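Local coordinates for ABM domain-containing protein (Deinococcus radiodurans, PDB 3E8O) that is of uncharacterised function but, as a dimeric ferredoxin-like protein of the antibiotic biosynthesis monooxygenase family, is probably an oxidoreductase, at residues A[32-44]-A[56-70]. Residues are numbered along the deposited sequence; the frame is centred on the assembly and turned at random. Where two conformers were deposited one is given.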
loop_
_atom_site.group_PDB
_atom_site.type_symbol
_atom_site.label_atom_id
_atom_site.label_comp_id
_atom_site.label_asym_id
_atom_site.label_seq_id
_atom_site.Cartn_x
_atom_site.Cartn_y
_atom_site.Cartn_z
ATOM N N HIS A 32 -7.878 -8.313 -18.754
ATOM C CA HIS A 32 -6.515 -8.744 -18.347
ATOM C C HIS A 32 -6.267 -8.736 -16.844
ATOM O O HIS A 32 -5.179 -9.095 -16.383
ATOM C CB HIS A 32 -5.458 -7.852 -18.994
ATOM C CG HIS A 32 -5.451 -7.868 -20.494
ATOM N ND1 HIS A 32 -5.210 -9.005 -21.211
ATOM C CD2 HIS A 32 -5.589 -6.871 -21.402
ATOM C CE1 HIS A 32 -5.248 -8.734 -22.504
ATOM N NE2 HIS A 32 -5.471 -7.440 -22.650
ATOM N N ALA A 33 -7.281 -8.344 -16.095
ATOM C CA ALA A 33 -7.104 -8.186 -14.632
ATOM C C ALA A 33 -6.727 -9.479 -13.938
ATOM O O ALA A 33 -5.854 -9.498 -13.084
ATOM C CB ALA A 33 -8.349 -7.514 -13.978
ATOM N N ALA A 34 -7.406 -10.571 -14.278
ATOM C CA ALA A 34 -7.076 -11.862 -13.633
ATOM C C ALA A 34 -5.597 -12.264 -13.864
ATOM O O ALA A 34 -4.891 -12.735 -12.968
ATOM C CB ALA A 34 -8.074 -12.981 -14.063
ATOM N N HIS A 35 -5.134 -12.069 -15.080
ATOM C CA HIS A 35 -3.747 -12.343 -15.436
ATOM C C HIS A 35 -2.789 -11.440 -14.648
ATOM O O HIS A 35 -1.746 -11.868 -14.159
ATOM C CB HIS A 35 -3.512 -12.192 -16.959
ATOM C CG HIS A 35 -4.283 -13.185 -17.796
ATOM N ND1 HIS A 35 -4.923 -12.839 -18.966
ATOM C CD2 HIS A 35 -4.569 -14.492 -17.586
ATOM C CE1 HIS A 35 -5.545 -13.900 -19.459
ATOM N NE2 HIS A 35 -5.335 -14.916 -18.646
ATOM N N LEU A 36 -3.190 -10.185 -14.473
ATOM C CA LEU A 36 -2.306 -9.271 -13.746
ATOM C C LEU A 36 -2.221 -9.628 -12.258
ATOM O O LEU A 36 -1.155 -9.570 -11.641
ATOM C CB LEU A 36 -2.729 -7.828 -13.926
ATOM C CG LEU A 36 -1.821 -6.794 -13.243
ATOM C CD1 LEU A 36 -0.345 -6.902 -13.628
ATOM C CD2 LEU A 36 -2.362 -5.360 -13.460
ATOM N N ARG A 37 -3.336 -10.074 -11.711
ATOM C CA ARG A 37 -3.329 -10.453 -10.297
ATOM C C ARG A 37 -2.383 -11.615 -10.087
ATOM O O ARG A 37 -1.633 -11.660 -9.149
ATOM C CB ARG A 37 -4.737 -10.807 -9.767
ATOM C CG ARG A 37 -5.701 -9.649 -9.753
ATOM C CD ARG A 37 -7.042 -10.023 -9.132
ATOM N NE ARG A 37 -8.028 -8.984 -9.313
ATOM C CZ ARG A 37 -8.909 -8.897 -10.298
ATOM N NH1 ARG A 37 -9.075 -9.876 -11.165
ATOM N NH2 ARG A 37 -9.649 -7.825 -10.395
ATOM N N GLN A 38 -2.462 -12.592 -10.980
ATOM C CA GLN A 38 -1.604 -13.760 -10.892
ATOM C C GLN A 38 -0.132 -13.380 -10.995
ATOM O O GLN A 38 0.718 -13.862 -10.258
ATOM C CB GLN A 38 -1.975 -14.828 -11.958
ATOM C CG GLN A 38 -1.058 -16.042 -11.861
ATOM C CD GLN A 38 -1.190 -17.068 -12.941
ATOM O OE1 GLN A 38 -1.274 -16.756 -14.130
ATOM N NE2 GLN A 38 -1.149 -18.328 -12.526
ATOM N N LEU A 39 0.155 -12.500 -11.939
ATOM C CA LEU A 39 1.539 -12.009 -12.142
ATOM C C LEU A 39 2.067 -11.284 -10.918
ATOM O O LEU A 39 3.195 -11.504 -10.485
ATOM C CB LEU A 39 1.587 -11.097 -13.358
ATOM C CG LEU A 39 2.935 -10.448 -13.685
ATOM C CD1 LEU A 39 4.044 -11.464 -13.943
ATOM C CD2 LEU A 39 2.743 -9.496 -14.899
ATOM N N LEU A 40 1.221 -10.430 -10.338
ATOM C CA LEU A 40 1.608 -9.658 -9.165
ATOM C C LEU A 40 1.910 -10.562 -7.952
ATOM O O LEU A 40 2.878 -10.378 -7.244
ATOM C CB LEU A 40 0.570 -8.582 -8.824
ATOM C CG LEU A 40 0.485 -7.377 -9.754
ATOM C CD1 LEU A 40 -0.752 -6.543 -9.459
ATOM C CD2 LEU A 40 1.781 -6.521 -9.644
ATOM N N VAL A 41 1.057 -11.553 -7.746
ATOM C CA VAL A 41 1.246 -12.482 -6.627
ATOM C C VAL A 41 2.559 -13.245 -6.828
ATOM O O VAL A 41 3.316 -13.469 -5.873
ATOM C CB VAL A 41 0.003 -13.405 -6.484
ATOM C CG1 VAL A 41 0.294 -14.584 -5.567
ATOM C CG2 VAL A 41 -1.194 -12.569 -5.981
ATOM N N HIS A 42 2.848 -13.604 -8.077
ATOM C CA HIS A 42 4.077 -14.347 -8.400
ATOM C C HIS A 42 5.310 -13.497 -8.129
ATOM O O HIS A 42 6.273 -13.949 -7.494
ATOM C CB HIS A 42 4.081 -14.857 -9.836
ATOM C CG HIS A 42 5.354 -15.536 -10.225
ATOM N ND1 HIS A 42 6.478 -14.841 -10.635
ATOM C CD2 HIS A 42 5.690 -16.847 -10.239
ATOM C CE1 HIS A 42 7.452 -15.703 -10.880
ATOM N NE2 HIS A 42 6.997 -16.925 -10.649
ATOM N N ILE A 43 5.257 -12.257 -8.586
ATOM C CA ILE A 43 6.369 -11.292 -8.398
ATOM C C ILE A 43 6.620 -11.057 -6.902
ATOM O O ILE A 43 7.746 -11.020 -6.427
ATOM C CB ILE A 43 6.078 -9.963 -9.112
ATOM C CG1 ILE A 43 6.069 -10.160 -10.642
ATOM C CG2 ILE A 43 7.097 -8.895 -8.714
ATOM C CD1 ILE A 43 5.201 -9.044 -11.392
ATOM N N ALA A 44 5.545 -10.930 -6.143
ATOM C CA ALA A 44 5.677 -10.711 -4.700
ATOM C C ALA A 44 6.331 -11.890 -3.990
ATOM O O ALA A 44 7.180 -11.704 -3.140
ATOM C CB ALA A 44 4.286 -10.363 -4.078
ATOM N N TYR A 56 7.063 -6.582 0.764
ATOM C CA TYR A 56 6.600 -6.489 -0.641
ATOM C C TYR A 56 5.176 -7.006 -0.687
ATOM O O TYR A 56 4.921 -8.188 -0.548
ATOM C CB TYR A 56 7.503 -7.283 -1.579
ATOM C CG TYR A 56 7.351 -6.903 -3.032
ATOM C CD1 TYR A 56 6.303 -7.346 -3.777
ATOM C CD2 TYR A 56 8.329 -6.174 -3.684
ATOM C CE1 TYR A 56 6.168 -7.005 -5.107
ATOM C CE2 TYR A 56 8.219 -5.854 -5.002
ATOM C CZ TYR A 56 7.142 -6.276 -5.731
ATOM O OH TYR A 56 6.950 -5.991 -7.062
ATOM N N LEU A 57 4.252 -6.079 -0.823
ATOM C CA LEU A 57 2.829 -6.366 -0.876
ATOM C C LEU A 57 2.221 -5.871 -2.187
ATOM O O LEU A 57 2.528 -4.790 -2.689
ATOM C CB LEU A 57 2.085 -5.641 0.257
ATOM C CG LEU A 57 2.474 -5.955 1.676
ATOM C CD1 LEU A 57 1.772 -4.990 2.656
ATOM C CD2 LEU A 57 2.186 -7.393 2.008
ATOM N N VAL A 58 1.353 -6.712 -2.731
ATOM C CA VAL A 58 0.603 -6.381 -3.913
ATOM C C VAL A 58 -0.873 -6.426 -3.533
ATOM O O VAL A 58 -1.328 -7.370 -2.875
ATOM C CB VAL A 58 0.923 -7.292 -5.093
ATOM C CG1 VAL A 58 2.366 -7.060 -5.578
ATOM C CG2 VAL A 58 0.696 -8.857 -4.824
ATOM N N SER A 59 -1.606 -5.367 -3.860
ATOM C CA SER A 59 -2.995 -5.214 -3.373
ATOM C C SER A 59 -3.869 -4.553 -4.412
ATOM O O SER A 59 -3.389 -3.930 -5.347
ATOM C CB SER A 59 -2.997 -4.454 -2.025
ATOM O OG SER A 59 -2.495 -3.119 -2.159
ATOM N N GLU A 60 -5.161 -4.675 -4.202
ATOM C CA GLU A 60 -6.161 -4.115 -5.114
ATOM C C GLU A 60 -7.015 -3.083 -4.396
ATOM O O GLU A 60 -7.501 -3.305 -3.293
ATOM C CB GLU A 60 -7.057 -5.222 -5.696
ATOM C CG GLU A 60 -7.945 -4.746 -6.818
ATOM C CD GLU A 60 -8.608 -5.864 -7.611
ATOM O OE1 GLU A 60 -8.358 -7.035 -7.288
ATOM O OE2 GLU A 60 -9.351 -5.545 -8.603
ATOM N N ASP A 61 -7.127 -1.935 -5.037
ATOM C CA ASP A 61 -7.829 -0.767 -4.521
ATOM C C ASP A 61 -9.296 -1.100 -4.301
ATOM O O ASP A 61 -9.986 -1.449 -5.275
ATOM C CB ASP A 61 -7.652 0.404 -5.532
ATOM C CG ASP A 61 -8.141 1.736 -4.994
ATOM O OD1 ASP A 61 -8.980 1.734 -4.094
ATOM O OD2 ASP A 61 -7.692 2.760 -5.533
ATOM N N LEU A 62 -9.772 -1.025 -3.061
ATOM C CA LEU A 62 -11.174 -1.328 -2.759
ATOM C C LEU A 62 -12.115 -0.328 -3.476
ATOM O O LEU A 62 -13.266 -0.649 -3.687
ATOM C CB LEU A 62 -11.444 -1.272 -1.227
ATOM C CG LEU A 62 -10.808 -2.352 -0.395
ATOM C CD1 LEU A 62 -11.104 -2.043 1.062
ATOM C CD2 LEU A 62 -11.368 -3.709 -0.785
ATOM N N SER A 63 -11.594 0.894 -3.710
ATOM C CA SER A 63 -12.323 2.066 -4.284
ATOM C C SER A 63 -12.327 2.022 -5.809
ATOM O O SER A 63 -13.105 2.749 -6.440
ATOM C CB SER A 63 -11.714 3.408 -3.780
ATOM O OG SER A 63 -11.691 3.548 -2.322
ATOM N N GLN A 64 -11.528 1.133 -6.394
ATOM C CA GLN A 64 -11.361 1.014 -7.860
ATOM C C GLN A 64 -10.877 -0.346 -8.341
ATOM O O GLN A 64 -9.682 -0.570 -8.528
ATOM C CB GLN A 64 -10.307 1.989 -8.359
ATOM C CG GLN A 64 -10.429 3.420 -8.059
ATOM C CD GLN A 64 -9.403 4.156 -8.890
ATOM O OE1 GLN A 64 -9.610 4.360 -10.082
ATOM N NE2 GLN A 64 -8.267 4.500 -8.289
ATOM N N PRO A 65 -11.789 -1.270 -8.590
ATOM C CA PRO A 65 -11.462 -2.601 -9.083
ATOM C C PRO A 65 -10.604 -2.522 -10.325
ATOM O O PRO A 65 -10.784 -1.624 -11.166
ATOM C CB PRO A 65 -12.825 -3.205 -9.387
ATOM C CG PRO A 65 -13.721 -2.492 -8.458
ATOM C CD PRO A 65 -13.250 -1.099 -8.418
ATOM N N GLY A 66 -9.590 -3.386 -10.369
ATOM C CA GLY A 66 -8.671 -3.455 -11.498
ATOM C C GLY A 66 -7.519 -2.493 -11.378
ATOM O O GLY A 66 -6.685 -2.426 -12.268
ATOM N N HIS A 67 -7.471 -1.769 -10.263
ATOM C CA HIS A 67 -6.361 -0.813 -9.943
ATOM C C HIS A 67 -5.615 -1.394 -8.757
ATOM O O HIS A 67 -6.213 -1.746 -7.746
ATOM C CB HIS A 67 -6.911 0.575 -9.673
ATOM C CG HIS A 67 -7.537 1.199 -10.879
ATOM N ND1 HIS A 67 -6.999 2.298 -11.495
ATOM C CD2 HIS A 67 -8.616 0.836 -11.612
ATOM C CE1 HIS A 67 -7.748 2.622 -12.537
ATOM N NE2 HIS A 67 -8.751 1.759 -12.620
ATOM N N PHE A 68 -4.300 -1.469 -8.919
ATOM C CA PHE A 68 -3.424 -2.187 -7.992
ATOM C C PHE A 68 -2.330 -1.294 -7.460
ATOM O O PHE A 68 -1.962 -0.266 -8.038
ATOM C CB PHE A 68 -2.810 -3.408 -8.708
ATOM C CG PHE A 68 -3.845 -4.357 -9.282
ATOM C CD1 PHE A 68 -4.486 -5.271 -8.485
ATOM C CD2 PHE A 68 -4.243 -4.264 -10.616
ATOM C CE1 PHE A 68 -5.465 -6.078 -8.970
ATOM C CE2 PHE A 68 -5.232 -5.076 -11.100
ATOM C CZ PHE A 68 -5.842 -5.982 -10.277
ATOM N N LEU A 69 -1.844 -1.735 -6.305
ATOM C CA LEU A 69 -0.780 -1.077 -5.571
ATOM C C LEU A 69 0.343 -2.075 -5.290
ATOM O O LEU A 69 0.087 -3.241 -4.972
ATOM C CB LEU A 69 -1.338 -0.512 -4.239
ATOM C CG LEU A 69 -0.485 0.316 -3.267
ATOM C CD1 LEU A 69 -0.016 1.642 -3.885
ATOM C CD2 LEU A 69 -1.269 0.597 -1.951
ATOM N N ILE A 70 1.566 -1.584 -5.377
ATOM C CA ILE A 70 2.762 -2.321 -5.043
ATOM C C ILE A 70 3.449 -1.519 -3.936
ATOM O O ILE A 70 3.885 -0.375 -4.144
ATOM C CB ILE A 70 3.731 -2.545 -6.215
ATOM C CG1 ILE A 70 3.056 -3.130 -7.464
ATOM C CG2 ILE A 70 4.879 -3.415 -5.767
ATOM C CD1 ILE A 70 3.961 -3.287 -8.659
#
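Arg37 leaves the helix with CG anti to its carbonyl carbon (chi1 -65°) and stays extended as far as NE, while Glu60, its CG anti to the backbone N (chi1 -170°), extends from the strand toward the helix to meet it. The pair illustrates how a helix is fastened along the face of a ferredoxin-like sheet, here of the dimeric alpha/beta-barrel type: helix 33-44 runs nearly antiparallel to strand 56-61, the axes 8.1 Å apart, and roughly parallel to strand 67-70. Apart from this ion pair, the interface is mostly apolar. Leu40 lies over both strands, its CB 4.0 Å from Val58 CB, CD1 against CB and CG of Phe68 and CD2 against Ile70 CD1. Leu36 CD2 comes to 3.6 Å from Phe68 CD2, and Arg37 CG rests near CE1 and CZ of the same ring, whose plane stands 71° from the guanidinium. Toward the helix's later turns, Ala44 CB packs 3.6 Å from Tyr56 CD1; the Tyr56 hydroxyl hydrogen-bonds to an unidentified bound molecule, probably from the crystallisation liquor. Leu96 of helix 87-98 also packs on Leu36, and the second subunit extends the sheet alongside Ser59 to Asp61. The salt bridge is side-on: Arg37 NE bonds Glu60 OE1 at 2.8 Å and Arg37 NH2 bonds Glu60 OE2 at 2.9 Å, both from the syn side, the former more tilted from the carboxylate plane. The carboxylate's rotation is further fixed from the anti side of OE2, where Gly66 N donates a 2.8 Å bond to Glu60 OE2.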